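Local coordinates for putative Lipoprotein (Shewanella oneidensis, PDB 3U24), which is a putative lipoprotein of unknown function that binds zinc and calcium ions and probably has the fold of a zinc metallopeptidase relative, at residues A[53-58]-A[148-154]; A[122-128]-A[181-185]; A[285-289]-A[459-463]; A[313-319]-A[390-394]; A[254-258]-A[526-530]. All blocks are in the same frame, centred on the assembly; numbering follows the deposited sequence.

Interaction 1. Residues A[53-58]-A[148-154]. With EDO (1,2-ethanediol), chain Y; EDO (1,2-ethanediol), chain P.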
# COMPACT_ATOMS: atom_id res chain seq x y z
N ASP A 53 9.18 -14.65 -19.03
CA ASP A 53 9.14 -13.23 -19.27
C ASP A 53 8.81 -12.91 -20.74
O ASP A 53 8.32 -11.83 -21.05
CB ASP A 53 10.47 -12.60 -18.93
CG ASP A 53 10.80 -12.64 -17.44
OD1 ASP A 53 9.92 -12.98 -16.60
OD2 ASP A 53 11.97 -12.31 -17.10
N GLY A 54 9.04 -13.86 -21.64
CA GLY A 54 8.74 -13.64 -23.03
C GLY A 54 7.29 -13.74 -23.45
O GLY A 54 6.96 -13.52 -24.62
N TYR A 55 6.41 -14.07 -22.51
CA TYR A 55 5.01 -14.34 -22.79
C TYR A 55 4.17 -13.21 -22.28
O TYR A 55 4.12 -12.97 -21.09
CB TYR A 55 4.58 -15.62 -22.08
CG TYR A 55 3.17 -16.01 -22.42
CD1 TYR A 55 2.90 -16.64 -23.62
CD2 TYR A 55 2.11 -15.71 -21.57
CE1 TYR A 55 1.61 -16.99 -23.97
CE2 TYR A 55 0.80 -16.06 -21.91
CZ TYR A 55 0.57 -16.70 -23.12
OH TYR A 55 -0.68 -17.06 -23.50
N LEU A 56 3.52 -12.49 -23.18
CA LEU A 56 2.61 -11.41 -22.79
C LEU A 56 1.21 -11.96 -22.84
O LEU A 56 0.74 -12.34 -23.89
CB LEU A 56 2.72 -10.25 -23.77
CG LEU A 56 1.83 -9.03 -23.57
CD1 LEU A 56 2.13 -8.34 -22.25
CD2 LEU A 56 1.99 -8.08 -24.75
N GLU A 57 0.54 -12.00 -21.69
CA GLU A 57 -0.85 -12.48 -21.64
C GLU A 57 -1.74 -11.48 -22.36
O GLU A 57 -1.57 -10.29 -22.19
CB GLU A 57 -1.35 -12.65 -20.20
CG GLU A 57 -0.45 -13.54 -19.34
CD GLU A 57 0.50 -12.75 -18.42
OE1 GLU A 57 1.10 -11.74 -18.87
OE2 GLU A 57 0.65 -13.14 -17.24
N ILE A 58 -2.63 -11.97 -23.21
CA ILE A 58 -3.57 -11.12 -23.91
C ILE A 58 -4.82 -11.10 -23.04
O ILE A 58 -5.39 -12.15 -22.72
CB ILE A 58 -3.87 -11.63 -25.32
CG1 ILE A 58 -2.59 -11.59 -26.17
CG2 ILE A 58 -4.95 -10.77 -26.01
CD1 ILE A 58 -2.53 -12.64 -27.26
N ARG A 148 8.42 -10.81 -25.94
CA ARG A 148 7.26 -10.18 -25.31
C ARG A 148 6.59 -9.10 -26.19
O ARG A 148 5.41 -8.80 -26.03
CB ARG A 148 7.66 -9.62 -23.93
CG ARG A 148 6.52 -9.21 -23.00
CD ARG A 148 7.04 -8.53 -21.72
NE ARG A 148 5.96 -8.28 -20.78
CZ ARG A 148 5.53 -9.19 -19.90
NH1 ARG A 148 6.13 -10.39 -19.80
NH2 ARG A 148 4.50 -8.90 -19.11
N MSE A 149 7.37 -8.50 -27.09
CA MSE A 149 6.82 -7.52 -28.03
C MSE A 149 5.85 -8.09 -29.10
O MSE A 149 4.99 -7.34 -29.62
CB MSE A 149 7.95 -6.73 -28.73
CG MSE A 149 8.65 -5.73 -27.82
SE MSE A 149 9.88 -4.57 -28.83
CE MSE A 149 11.06 -5.98 -29.52
N GLU A 150 5.97 -9.40 -29.39
CA GLU A 150 5.21 -10.07 -30.46
C GLU A 150 3.77 -9.67 -30.43
O GLU A 150 3.25 -9.19 -31.42
CB GLU A 150 5.24 -11.60 -30.34
CG GLU A 150 6.36 -12.32 -31.10
CD GLU A 150 6.51 -13.82 -30.74
OE1 GLU A 150 7.01 -14.14 -29.60
OE2 GLU A 150 6.14 -14.66 -31.62
N ASN A 151 3.15 -9.84 -29.26
CA ASN A 151 1.70 -9.63 -29.11
C ASN A 151 1.21 -8.28 -28.57
O ASN A 151 0.07 -8.15 -28.18
CB ASN A 151 1.09 -10.81 -28.33
CG ASN A 151 1.13 -12.08 -29.17
OD1 ASN A 151 0.84 -12.03 -30.38
ND2 ASN A 151 1.60 -13.18 -28.61
N ILE A 152 2.04 -7.26 -28.67
CA ILE A 152 1.59 -5.94 -28.26
C ILE A 152 0.36 -5.44 -29.03
O ILE A 152 -0.54 -4.87 -28.42
CB ILE A 152 2.74 -4.89 -28.25
CG1 ILE A 152 3.67 -5.19 -27.07
CG2 ILE A 152 2.19 -3.46 -28.19
CD1 ILE A 152 4.96 -4.40 -27.01
N PRO A 153 0.32 -5.62 -30.38
CA PRO A 153 -0.91 -5.16 -31.09
C PRO A 153 -2.13 -5.89 -30.59
O PRO A 153 -3.20 -5.29 -30.37
CB PRO A 153 -0.62 -5.52 -32.54
CG PRO A 153 0.86 -5.30 -32.64
CD PRO A 153 1.43 -5.83 -31.33
N ALA A 154 -1.97 -7.18 -30.38
CA ALA A 154 -3.11 -8.01 -29.90
C ALA A 154 -3.59 -7.60 -28.52
O ALA A 154 -4.76 -7.63 -28.23
CB ALA A 154 -2.74 -9.48 -29.88
C1 EDO Y . 0.94 -11.13 -33.26
O1 EDO Y . 2.14 -10.34 -33.27
C2 EDO Y . -0.34 -10.43 -32.74
O2 EDO Y . -0.14 -9.11 -32.19
C1 EDO P . 1.88 -5.66 -17.34
O1 EDO P . 2.41 -4.45 -17.91
C2 EDO P . 1.07 -6.50 -18.35
O2 EDO P . 1.97 -7.13 -19.26
O HOH W 1 5.26 -12.83 -18.44

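Interaction 2. Residues A[122-128]-A[181-185]. With EDO (1,2-ethanediol), chain P; EDO (1,2-ethanediol), chain S.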
# COMPACT_ATOMS: atom_id res chain seq x y z
N ASN A 122 -1.98 -1.70 -20.10
CA ASN A 122 -0.71 -0.99 -20.33
C ASN A 122 0.44 -1.99 -20.27
O ASN A 122 0.64 -2.66 -19.26
CB ASN A 122 -0.50 0.10 -19.26
CG ASN A 122 0.69 1.04 -19.55
OD1 ASN A 122 1.60 0.73 -20.35
ND2 ASN A 122 0.68 2.21 -18.89
N VAL A 123 1.18 -2.13 -21.36
CA VAL A 123 2.29 -3.13 -21.37
C VAL A 123 3.58 -2.64 -20.67
O VAL A 123 4.48 -3.43 -20.40
CB VAL A 123 2.60 -3.61 -22.81
CG1 VAL A 123 1.32 -4.14 -23.45
CG2 VAL A 123 3.19 -2.47 -23.64
N ALA A 124 3.66 -1.36 -20.35
CA ALA A 124 4.94 -0.72 -19.97
C ALA A 124 5.55 -1.39 -18.74
O ALA A 124 6.76 -1.74 -18.73
CB ALA A 124 4.75 0.79 -19.76
N GLY A 125 4.70 -1.62 -17.73
CA GLY A 125 5.07 -2.19 -16.45
C GLY A 125 5.85 -3.50 -16.54
O GLY A 125 6.91 -3.66 -15.92
N GLY A 126 5.34 -4.44 -17.30
CA GLY A 126 6.01 -5.73 -17.44
C GLY A 126 7.38 -5.60 -18.12
O GLY A 126 8.36 -6.26 -17.74
N PHE A 127 7.44 -4.73 -19.13
CA PHE A 127 8.67 -4.49 -19.83
C PHE A 127 9.69 -3.81 -18.93
O PHE A 127 10.84 -4.19 -18.94
CB PHE A 127 8.44 -3.69 -21.13
CG PHE A 127 7.93 -4.54 -22.26
CD1 PHE A 127 8.82 -5.20 -23.08
CD2 PHE A 127 6.58 -4.68 -22.49
CE1 PHE A 127 8.37 -5.98 -24.13
CE2 PHE A 127 6.11 -5.45 -23.55
CZ PHE A 127 7.00 -6.11 -24.36
N ALA A 128 9.27 -2.82 -18.13
CA ALA A 128 10.20 -2.12 -17.22
C ALA A 128 10.79 -3.09 -16.20
O ALA A 128 11.98 -3.02 -15.92
CB ALA A 128 9.51 -0.92 -16.53
N ALA A 181 4.72 4.81 -21.62
CA ALA A 181 5.33 3.60 -22.22
C ALA A 181 6.60 3.95 -23.03
O ALA A 181 7.53 3.14 -23.08
CB ALA A 181 4.34 2.82 -23.07
N PHE A 182 6.67 5.16 -23.60
CA PHE A 182 7.83 5.57 -24.38
C PHE A 182 9.08 5.90 -23.59
O PHE A 182 10.13 6.04 -24.17
CB PHE A 182 7.48 6.68 -25.36
CG PHE A 182 6.59 6.19 -26.46
CD1 PHE A 182 7.08 5.30 -27.40
CD2 PHE A 182 5.24 6.51 -26.47
CE1 PHE A 182 6.25 4.79 -28.40
CE2 PHE A 182 4.42 6.04 -27.47
CZ PHE A 182 4.90 5.16 -28.42
N SER A 183 8.99 5.97 -22.27
CA SER A 183 10.21 6.05 -21.50
C SER A 183 10.84 4.63 -21.34
O SER A 183 11.96 4.50 -20.87
CB SER A 183 9.94 6.71 -20.18
OG SER A 183 9.26 5.80 -19.38
N VAL A 184 10.11 3.59 -21.73
CA VAL A 184 10.60 2.22 -21.75
C VAL A 184 10.93 1.86 -23.21
O VAL A 184 12.04 1.43 -23.51
CB VAL A 184 9.53 1.25 -21.18
CG1 VAL A 184 9.97 -0.21 -21.30
CG2 VAL A 184 9.20 1.61 -19.72
N PHE A 185 9.98 2.09 -24.12
CA PHE A 185 10.21 1.88 -25.55
C PHE A 185 10.91 3.10 -26.15
O PHE A 185 10.33 3.85 -26.93
CB PHE A 185 8.91 1.50 -26.30
CG PHE A 185 8.34 0.18 -25.85
CD1 PHE A 185 8.84 -1.00 -26.35
CD2 PHE A 185 7.37 0.11 -24.86
CE1 PHE A 185 8.35 -2.24 -25.91
CE2 PHE A 185 6.90 -1.11 -24.40
CZ PHE A 185 7.39 -2.29 -24.91
C1 EDO P . 1.88 -5.66 -17.34
O1 EDO P . 2.41 -4.45 -17.91
C2 EDO P . 1.07 -6.50 -18.35
O2 EDO P . 1.97 -7.13 -19.26
C1 EDO S . -1.32 -3.39 -15.16
O1 EDO S . -0.92 -3.68 -16.51
C2 EDO S . -1.90 -1.97 -15.04
O2 EDO S . -0.94 -0.93 -15.28

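Interaction 3. Residues A[285-289]-A[459-463]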
# COMPACT_ATOMS: atom_id res chain seq x y z
N LEU A 285 -2.05 25.01 26.20
CA LEU A 285 -0.78 25.46 25.63
C LEU A 285 -0.82 26.87 25.06
O LEU A 285 0.22 27.51 24.93
CB LEU A 285 -0.34 24.51 24.53
CG LEU A 285 0.29 23.19 24.96
CD1 LEU A 285 0.51 22.33 23.72
CD2 LEU A 285 1.58 23.44 25.72
N TRP A 286 -2.00 27.38 24.72
CA TRP A 286 -2.11 28.67 24.02
C TRP A 286 -1.29 29.82 24.59
O TRP A 286 -0.52 30.46 23.86
CB TRP A 286 -3.57 29.11 23.88
CG TRP A 286 -3.68 30.25 22.94
CD1 TRP A 286 -3.66 31.61 23.25
CD2 TRP A 286 -3.75 30.19 21.48
NE1 TRP A 286 -3.74 32.36 22.11
CE2 TRP A 286 -3.79 31.57 21.02
CE3 TRP A 286 -3.79 29.18 20.56
CZ2 TRP A 286 -3.88 31.89 19.69
CZ3 TRP A 286 -3.87 29.51 19.21
CH2 TRP A 286 -3.92 30.83 18.79
N PRO A 287 -1.42 30.09 25.90
CA PRO A 287 -0.67 31.23 26.39
C PRO A 287 0.83 31.00 26.36
O PRO A 287 1.58 31.97 26.39
CB PRO A 287 -1.16 31.42 27.84
CG PRO A 287 -1.81 30.14 28.22
CD PRO A 287 -2.28 29.49 26.95
N LYS A 288 1.26 29.74 26.28
CA LYS A 288 2.68 29.44 26.29
C LYS A 288 3.34 29.85 24.97
O LYS A 288 4.53 30.14 24.96
CB LYS A 288 2.90 27.96 26.65
CG LYS A 288 4.33 27.46 26.49
CD LYS A 288 4.44 25.98 26.85
CE LYS A 288 5.86 25.45 26.76
NZ LYS A 288 5.92 24.01 27.13
N TYR A 289 2.58 29.94 23.88
CA TYR A 289 3.14 30.25 22.56
C TYR A 289 2.62 31.52 21.88
O TYR A 289 3.15 31.93 20.84
CB TYR A 289 2.86 29.07 21.64
CG TYR A 289 3.64 27.84 22.03
CD1 TYR A 289 4.99 27.72 21.72
CD2 TYR A 289 3.04 26.82 22.76
CE1 TYR A 289 5.72 26.61 22.08
CE2 TYR A 289 3.76 25.70 23.13
CZ TYR A 289 5.10 25.60 22.79
OH TYR A 289 5.83 24.50 23.17
N PRO A 459 2.41 17.66 26.31
CA PRO A 459 1.21 18.03 25.56
C PRO A 459 1.46 18.30 24.09
O PRO A 459 0.64 17.93 23.27
CB PRO A 459 0.72 19.27 26.29
CG PRO A 459 1.23 19.10 27.69
CD PRO A 459 2.58 18.50 27.51
N GLU A 460 2.58 18.92 23.76
CA GLU A 460 2.95 19.22 22.36
C GLU A 460 3.00 17.94 21.50
O GLU A 460 2.52 17.89 20.38
CB GLU A 460 4.32 19.95 22.29
CG GLU A 460 4.34 21.43 22.74
CD GLU A 460 4.47 21.65 24.25
OE1 GLU A 460 4.37 20.67 25.05
OE2 GLU A 460 4.69 22.82 24.64
N MSE A 461 3.61 16.91 22.07
CA MSE A 461 3.77 15.62 21.42
C MSE A 461 2.39 15.03 21.18
O MSE A 461 2.08 14.62 20.08
CB MSE A 461 4.63 14.69 22.29
CG MSE A 461 4.66 13.21 21.82
SE MSE A 461 5.52 13.06 20.08
CE MSE A 461 7.30 12.88 20.83
N TRP A 462 1.55 15.01 22.20
CA TRP A 462 0.19 14.49 22.02
C TRP A 462 -0.61 15.24 20.98
O TRP A 462 -1.31 14.64 20.16
CB TRP A 462 -0.55 14.40 23.35
CG TRP A 462 -0.12 13.15 24.08
CD1 TRP A 462 1.09 12.92 24.72
CD2 TRP A 462 -0.85 11.90 24.21
NE1 TRP A 462 1.15 11.66 25.22
CE2 TRP A 462 0.01 11.00 24.95
CE3 TRP A 462 -2.10 11.46 23.81
CZ2 TRP A 462 -0.38 9.71 25.27
CZ3 TRP A 462 -2.48 10.16 24.12
CH2 TRP A 462 -1.65 9.31 24.84
N LEU A 463 -0.48 16.56 20.97
CA LEU A 463 -1.23 17.36 20.02
C LEU A 463 -0.83 16.98 18.59
O LEU A 463 -1.71 16.83 17.73
CB LEU A 463 -0.98 18.85 20.28
CG LEU A 463 -1.66 19.86 19.36
CD1 LEU A 463 -3.17 19.68 19.41
CD2 LEU A 463 -1.24 21.28 19.76

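Interaction 4. Residues A[313-319]-A[390-394]. With ZN (zinc ion), chain E.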
# COMPACT_ATOMS: atom_id res chain seq x y z
N HIS A 313 11.79 22.26 14.07
CA HIS A 313 12.13 21.07 13.29
C HIS A 313 13.59 20.94 13.19
O HIS A 313 14.31 21.90 13.45
CB HIS A 313 11.53 21.11 11.91
CG HIS A 313 11.95 22.30 11.10
ND1 HIS A 313 13.16 22.41 10.57
CD2 HIS A 313 11.27 23.47 10.79
CE1 HIS A 313 13.27 23.58 9.92
NE2 HIS A 313 12.09 24.20 10.02
N VAL A 314 14.05 19.76 12.80
CA VAL A 314 15.47 19.56 12.63
C VAL A 314 15.94 20.45 11.49
O VAL A 314 15.18 20.72 10.56
CB VAL A 314 15.84 18.06 12.37
CG1 VAL A 314 15.30 17.59 11.02
CG2 VAL A 314 17.35 17.89 12.44
N LYS A 315 17.18 20.93 11.59
CA LYS A 315 17.83 21.66 10.50
C LYS A 315 17.95 20.71 9.32
O LYS A 315 18.21 19.54 9.49
CB LYS A 315 19.25 22.16 10.89
CG LYS A 315 19.30 23.56 11.50
CD LYS A 315 20.64 23.86 12.19
CE LYS A 315 20.56 23.70 13.72
NZ LYS A 315 21.86 23.31 14.36
N ARG A 316 17.75 21.26 8.14
CA ARG A 316 17.65 20.50 6.92
C ARG A 316 18.81 19.55 6.67
O ARG A 316 18.58 18.38 6.39
CB ARG A 316 17.54 21.50 5.79
CG ARG A 316 17.59 20.93 4.40
CD ARG A 316 17.62 22.06 3.36
NE ARG A 316 17.47 21.46 2.04
CZ ARG A 316 17.45 22.13 0.90
NH1 ARG A 316 17.55 23.46 0.89
NH2 ARG A 316 17.33 21.46 -0.24
N ASP A 317 20.03 20.05 6.75
CA ASP A 317 21.23 19.27 6.47
C ASP A 317 21.47 18.14 7.53
O ASP A 317 22.21 17.21 7.26
CB ASP A 317 22.45 20.19 6.34
CG ASP A 317 22.50 20.98 4.99
OD1 ASP A 317 21.63 20.82 4.10
OD2 ASP A 317 23.46 21.79 4.82
N ASP A 318 20.81 18.22 8.69
CA ASP A 318 20.90 17.19 9.72
C ASP A 318 19.75 16.18 9.75
O ASP A 318 19.65 15.42 10.67
CB ASP A 318 21.03 17.85 11.09
CG ASP A 318 22.28 18.69 11.20
OD1 ASP A 318 23.30 18.34 10.57
OD2 ASP A 318 22.23 19.72 11.91
N PHE A 319 18.91 16.17 8.73
CA PHE A 319 17.71 15.37 8.73
C PHE A 319 18.07 13.88 8.93
O PHE A 319 17.57 13.21 9.84
CB PHE A 319 16.92 15.59 7.43
CG PHE A 319 15.63 14.84 7.38
CD1 PHE A 319 14.55 15.25 8.12
CD2 PHE A 319 15.49 13.72 6.57
CE1 PHE A 319 13.34 14.54 8.07
CE2 PHE A 319 14.29 13.01 6.52
CZ PHE A 319 13.22 13.40 7.29
N ALA A 390 11.74 22.26 0.93
CA ALA A 390 12.45 21.63 2.02
C ALA A 390 11.85 22.14 3.33
O ALA A 390 11.60 21.37 4.27
CB ALA A 390 13.93 21.94 1.95
N GLU A 391 11.59 23.45 3.39
CA GLU A 391 11.02 23.99 4.59
C GLU A 391 9.62 23.42 4.80
O GLU A 391 9.29 23.08 5.93
CB GLU A 391 11.02 25.49 4.60
CG GLU A 391 10.34 26.11 5.81
CD GLU A 391 11.08 26.00 7.15
OE1 GLU A 391 12.30 25.76 7.23
OE2 GLU A 391 10.38 26.21 8.16
N SER A 392 8.82 23.29 3.76
CA SER A 392 7.47 22.72 3.94
C SER A 392 7.53 21.28 4.43
O SER A 392 6.70 20.85 5.23
CB SER A 392 6.63 22.77 2.65
OG SER A 392 6.24 24.11 2.39
N TYR A 393 8.49 20.53 3.91
CA TYR A 393 8.68 19.15 4.30
C TYR A 393 9.06 19.05 5.76
O TYR A 393 8.52 18.23 6.47
CB TYR A 393 9.75 18.53 3.43
CG TYR A 393 9.94 17.06 3.62
CD1 TYR A 393 10.83 16.58 4.59
CD2 TYR A 393 9.25 16.13 2.82
CE1 TYR A 393 11.03 15.21 4.78
CE2 TYR A 393 9.45 14.75 3.00
CZ TYR A 393 10.34 14.29 3.98
OH TYR A 393 10.56 12.93 4.19
N LEU A 394 9.99 19.89 6.20
CA LEU A 394 10.43 19.89 7.57
C LEU A 394 9.35 20.34 8.52
O LEU A 394 9.31 19.89 9.67
CB LEU A 394 11.69 20.75 7.75
CG LEU A 394 12.95 20.18 7.08
CD1 LEU A 394 14.07 21.20 7.05
CD2 LEU A 394 13.40 18.93 7.83
ZN ZN E . 11.89 26.10 9.62

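Interaction 5. Residues A[254-258]-A[526-530]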
# COMPACT_ATOMS: atom_id res chain seq x y z
N ILE A 254 -9.43 -6.09 2.75
CA ILE A 254 -9.04 -5.79 4.14
C ILE A 254 -9.21 -7.01 5.05
O ILE A 254 -8.41 -7.27 5.92
CB ILE A 254 -9.90 -4.64 4.65
CG1 ILE A 254 -9.76 -3.40 3.75
CG2 ILE A 254 -9.57 -4.27 6.09
CD1 ILE A 254 -8.36 -2.80 3.63
N GLN A 255 -10.26 -7.77 4.80
CA GLN A 255 -10.58 -8.94 5.58
C GLN A 255 -10.74 -8.59 7.04
O GLN A 255 -10.33 -9.32 7.92
CB GLN A 255 -9.55 -10.07 5.37
CG GLN A 255 -9.48 -10.60 3.96
CD GLN A 255 -8.58 -11.82 3.84
OE1 GLN A 255 -7.42 -11.70 3.38
NE2 GLN A 255 -9.08 -12.96 4.22
N ALA A 256 -11.38 -7.47 7.27
CA ALA A 256 -11.71 -7.01 8.61
C ALA A 256 -12.81 -7.87 9.19
O ALA A 256 -13.59 -8.55 8.47
CB ALA A 256 -12.20 -5.56 8.57
N GLY A 257 -12.88 -7.79 10.50
CA GLY A 257 -13.91 -8.41 11.30
C GLY A 257 -15.10 -7.50 11.50
O GLY A 257 -15.81 -7.65 12.48
N MSE A 258 -15.31 -6.55 10.60
CA MSE A 258 -16.52 -5.71 10.61
C MSE A 258 -16.80 -5.25 9.16
O MSE A 258 -15.96 -5.48 8.26
CB MSE A 258 -16.31 -4.52 11.54
CG MSE A 258 -15.28 -3.53 11.04
SE MSE A 258 -14.83 -2.06 12.30
CE MSE A 258 -13.18 -2.71 13.17
N SER A 526 -8.46 0.70 9.65
CA SER A 526 -9.08 -0.58 9.89
C SER A 526 -8.18 -1.52 10.70
O SER A 526 -8.59 -2.02 11.73
CB SER A 526 -9.46 -1.21 8.58
OG SER A 526 -9.93 -2.51 8.84
N GLY A 527 -6.94 -1.66 10.29
CA GLY A 527 -6.02 -2.51 11.07
C GLY A 527 -5.71 -1.96 12.45
O GLY A 527 -5.70 -2.70 13.42
N TYR A 528 -5.46 -0.65 12.53
CA TYR A 528 -5.28 0.01 13.81
C TYR A 528 -6.44 -0.25 14.79
O TYR A 528 -6.22 -0.62 15.95
CB TYR A 528 -5.08 1.49 13.59
CG TYR A 528 -5.29 2.36 14.80
CD1 TYR A 528 -4.47 2.24 15.92
CD2 TYR A 528 -6.29 3.32 14.81
CE1 TYR A 528 -4.64 3.06 17.02
CE2 TYR A 528 -6.48 4.13 15.92
CZ TYR A 528 -5.66 4.00 17.01
OH TYR A 528 -5.89 4.81 18.09
N ARG A 529 -7.66 -0.07 14.32
CA ARG A 529 -8.83 -0.18 15.19
C ARG A 529 -8.98 -1.61 15.64
O ARG A 529 -9.23 -1.86 16.82
CB ARG A 529 -10.10 0.31 14.46
CG ARG A 529 -11.24 0.80 15.36
CD ARG A 529 -10.87 1.98 16.27
NE ARG A 529 -10.76 1.58 17.67
CZ ARG A 529 -10.35 2.37 18.68
NH1 ARG A 529 -10.02 3.65 18.50
NH2 ARG A 529 -10.30 1.86 19.90
N GLU A 530 -8.82 -2.57 14.72
CA GLU A 530 -8.96 -3.99 15.11
C GLU A 530 -7.89 -4.43 16.09
O GLU A 530 -8.19 -5.17 16.99
CB GLU A 530 -8.98 -4.94 13.90
CG GLU A 530 -10.29 -5.01 13.15
CD GLU A 530 -10.32 -6.18 12.16
OE1 GLU A 530 -9.70 -6.08 11.09
OE2 GLU A 530 -10.92 -7.23 12.47
O HOH W 2 -8.80 -8.39 9.99

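Interaction 1. Residues A[53-58]-A[148-154]
The loop between helices 41-47 and 61-79 lies against the turn that joins helix 138-148 to helix 152-162, and R148 and L56 make the largest shares of the contact. R148 stretches out along the loop, its CG anti to the backbone N (chi1 -167°) and its chain extended as far as NE. This brings the guanidinium edge to the carbonyl of D53. R148 NH1 donates to D53 O at 2.9 Å, and the oxygen lies in the guanidinium plane. A water accepts from NH1 and donates to Y55 O, tying a second loop carbonyl to it. NH2 turns to an ethanediol and T42 OG1.

The turn is a type I beta turn from M149 to I152, closed by I152 N to M149 O at 3.1 Å. L56 crosses R148 at about a right angle. Its CD2 reaches the turn, 3.7 Å from R148 O and 4.1 Å from I152 CG1. I58 CD1 lies 4.1 Å from A154 CB, at the start of helix 152-162. E57 OE1, bonded to T42 OG1, is 4.4 Å from R148 NH2 and well out of the guanidinium plane, so only charges act. D53 OD2 bonds to ND1 of the zinc ligand H50.

Interaction 2. Residues A[122-128]-A[181-185]
The start of helix 124-131 runs beside the turn after helix 168-179, with A124 CA 4.9 Å from A181 CA and no hydrogen bond between the two segments. F127 and F185 carry the contact. The edge of F185 meets the face of F127 in a T-shaped stack, with planes at 66° and centroids 4.8 Å apart. F185 CZ stands over the centre of the F127 ring, 3.5 Å from F127 CD2. F127 CG lies anti to its carbonyl carbon (chi1 -79°), which carries the ring toward F185. V123 CG2 touches F185 CE2 at 4.0 Å.

V184 fits against the helix beside the ring pair. Its CG1 meets F127 CB at 3.8 Å, and its CG2 meets A128 CB. Close backbones are possible at A124 and A181, where the two methyls touch at 3.9 Å. A leucine in place of F127 would probably lose the flat face under F185 CZ and let the F185 ring turn more freely.

I152 and M149 also pack on both rings. N122 OD1 accepts from A124 N, and the A124 N-H lies above the plane of the N122 side-chain carbonyl. This is side-chain capping at the start of helix 124-131, beside an edge-to-face aromatic pair that joins the helix to the turn after helix 168-179 in this mostly helical fold.

Interaction 3. Residues A[285-289]-A[459-463]
A salt bridge and a tyrosine hydrogen bond, backed by a leucine, join the end of helix 260-289 to the first turn of helix 459-485. The axes of the two short segments make an angle of 109° and come no nearer than 12.6 Å, so long side chains span the gap. E460 reaches across from helix 459-485. Its chain bends at chi2 (84°), which swings the carboxylate toward helix 260-289.

OE2 takes both polar partners. K288 NZ meets E460 OE2 on its syn side at 3.0 Å, at the end of a fully extended chain. Y289 OH donates to E460 OE2 on the anti side at 2.5 Å. The tyrosine ring points its edge at OE2, and its plane stands 83° from that of the carboxylate. K288 CG lies over one face of the same ring.

L285 CD1 lies 4.0 Å from P459 CB, an apolar contact, while L285 CD2 sits against E460 OE2 at 3.4 Å. L463 CD2 is a looser neighbour of L285 CD1. Behind L463 are M278 and T282 of helix 260-289 and L305 and L309 of helix 298-309.

E460 is a buried residue, and one of its oxygens is gripped by two donors. K288 would probably offset its charge, and together with the phenol would favour the ionised carboxylate.

Interaction 4. Residues A[313-319]-A[390-394]
Zinc is held between the loop before helix 319-337 and helix 387-396, with H313 given by the loop and E391 by the helix. H313 NE2 binds the metal at 1.9 Å. E391 chelates it through both oxygens, OE2 at 2.1 Å and OE1 at 2.5 Å. One further atom from outside these segments also binds the ion. The imidazole and carboxylate planes are 62° apart. E391 bends at chi2 (72°) to bring its carboxylate round, and OE2 also accepts from R395 NE.

The second shell fixes the imidazole. ND1 donates to V314 O along a nearly straight bond (171°) that lies in the ring plane, which sets the rotation of the ring. L394 CB covers one ring face in a CH-pi contact, 3.7 Å from the ring centroid. L394 goes on to pack under the loop, its CD1 3.7 Å from R316 CB and its CD2 beside V314 CG1 and F319 CD1. An alanine at L394 would probably open a gap beneath V314, R316 and F319, where both methyls now pack.

Further out, the edge of Y393 meets the face of F319 in an offset T-shaped pair. R316 NE bonds to L382 O. The flat guanidinium of R316 lies with one face on the methyl of A390, where CB is 3.6 Å from NE.

Interaction 5. Residues A[254-258]-A[526-530]
E530 leaves helix 523-542 toward the loop that follows helix 243-254. From CB its CG lies anti to the carbonyl carbon (chi1 -78°), and the chain is extended beyond that. E530 CG meets M258 CE at 3.7 Å, as the two side chains slide past each other in opposite directions. The selenomethionine chain bends at chi3 to bring its methyl there. E530 CD lies 3.4 Å from G257 N.

The two carboxylate oxygens then part. E530 OE2 accepts from G257 N at 2.8 Å, with the amide well above the carboxylate plane. E530 OE1 rests on A256, 3.3 Å from its CA, and takes a hydrogen from a water. That water donates to Q255 O as well, so one carboxylate bonds G257 directly and Q255 through water, with A256 packed between.

One turn earlier, S526 OG touches I254 CG2 at 3.3 Å and also nears A256 CB. V563 and K564 of helix 563-571 pack on E530 from outside the pair. Q255 has positive phi and is the first residue to leave helix 243-254. The contact is thus a helix-borne carboxylate receiving a backbone N-H of an interhelical connection, here the short link from helix 243-254 to helix 260-289.

Interactions 1 and 2 form one patch, with centres 12 Å apart. They touch through F127, which packs on R148, M149 and I152. Their segments alternate along the chain, so the two contacts bring four neighbouring parts together. The other three contacts come later. Interaction 4 is nested inside the loop of interaction 3, and that inside the loop of interaction 5. Helix 260-289 starts just after 254-258 and ends in interaction 3. Interactions 3 and 4 lie 21 Å apart by centres. Interactions 1 and 3 are 60 Å apart, on opposite sides of the centre of this mostly helical chain. The early part packs within itself, while later contacts close large loops, one at a zinc site.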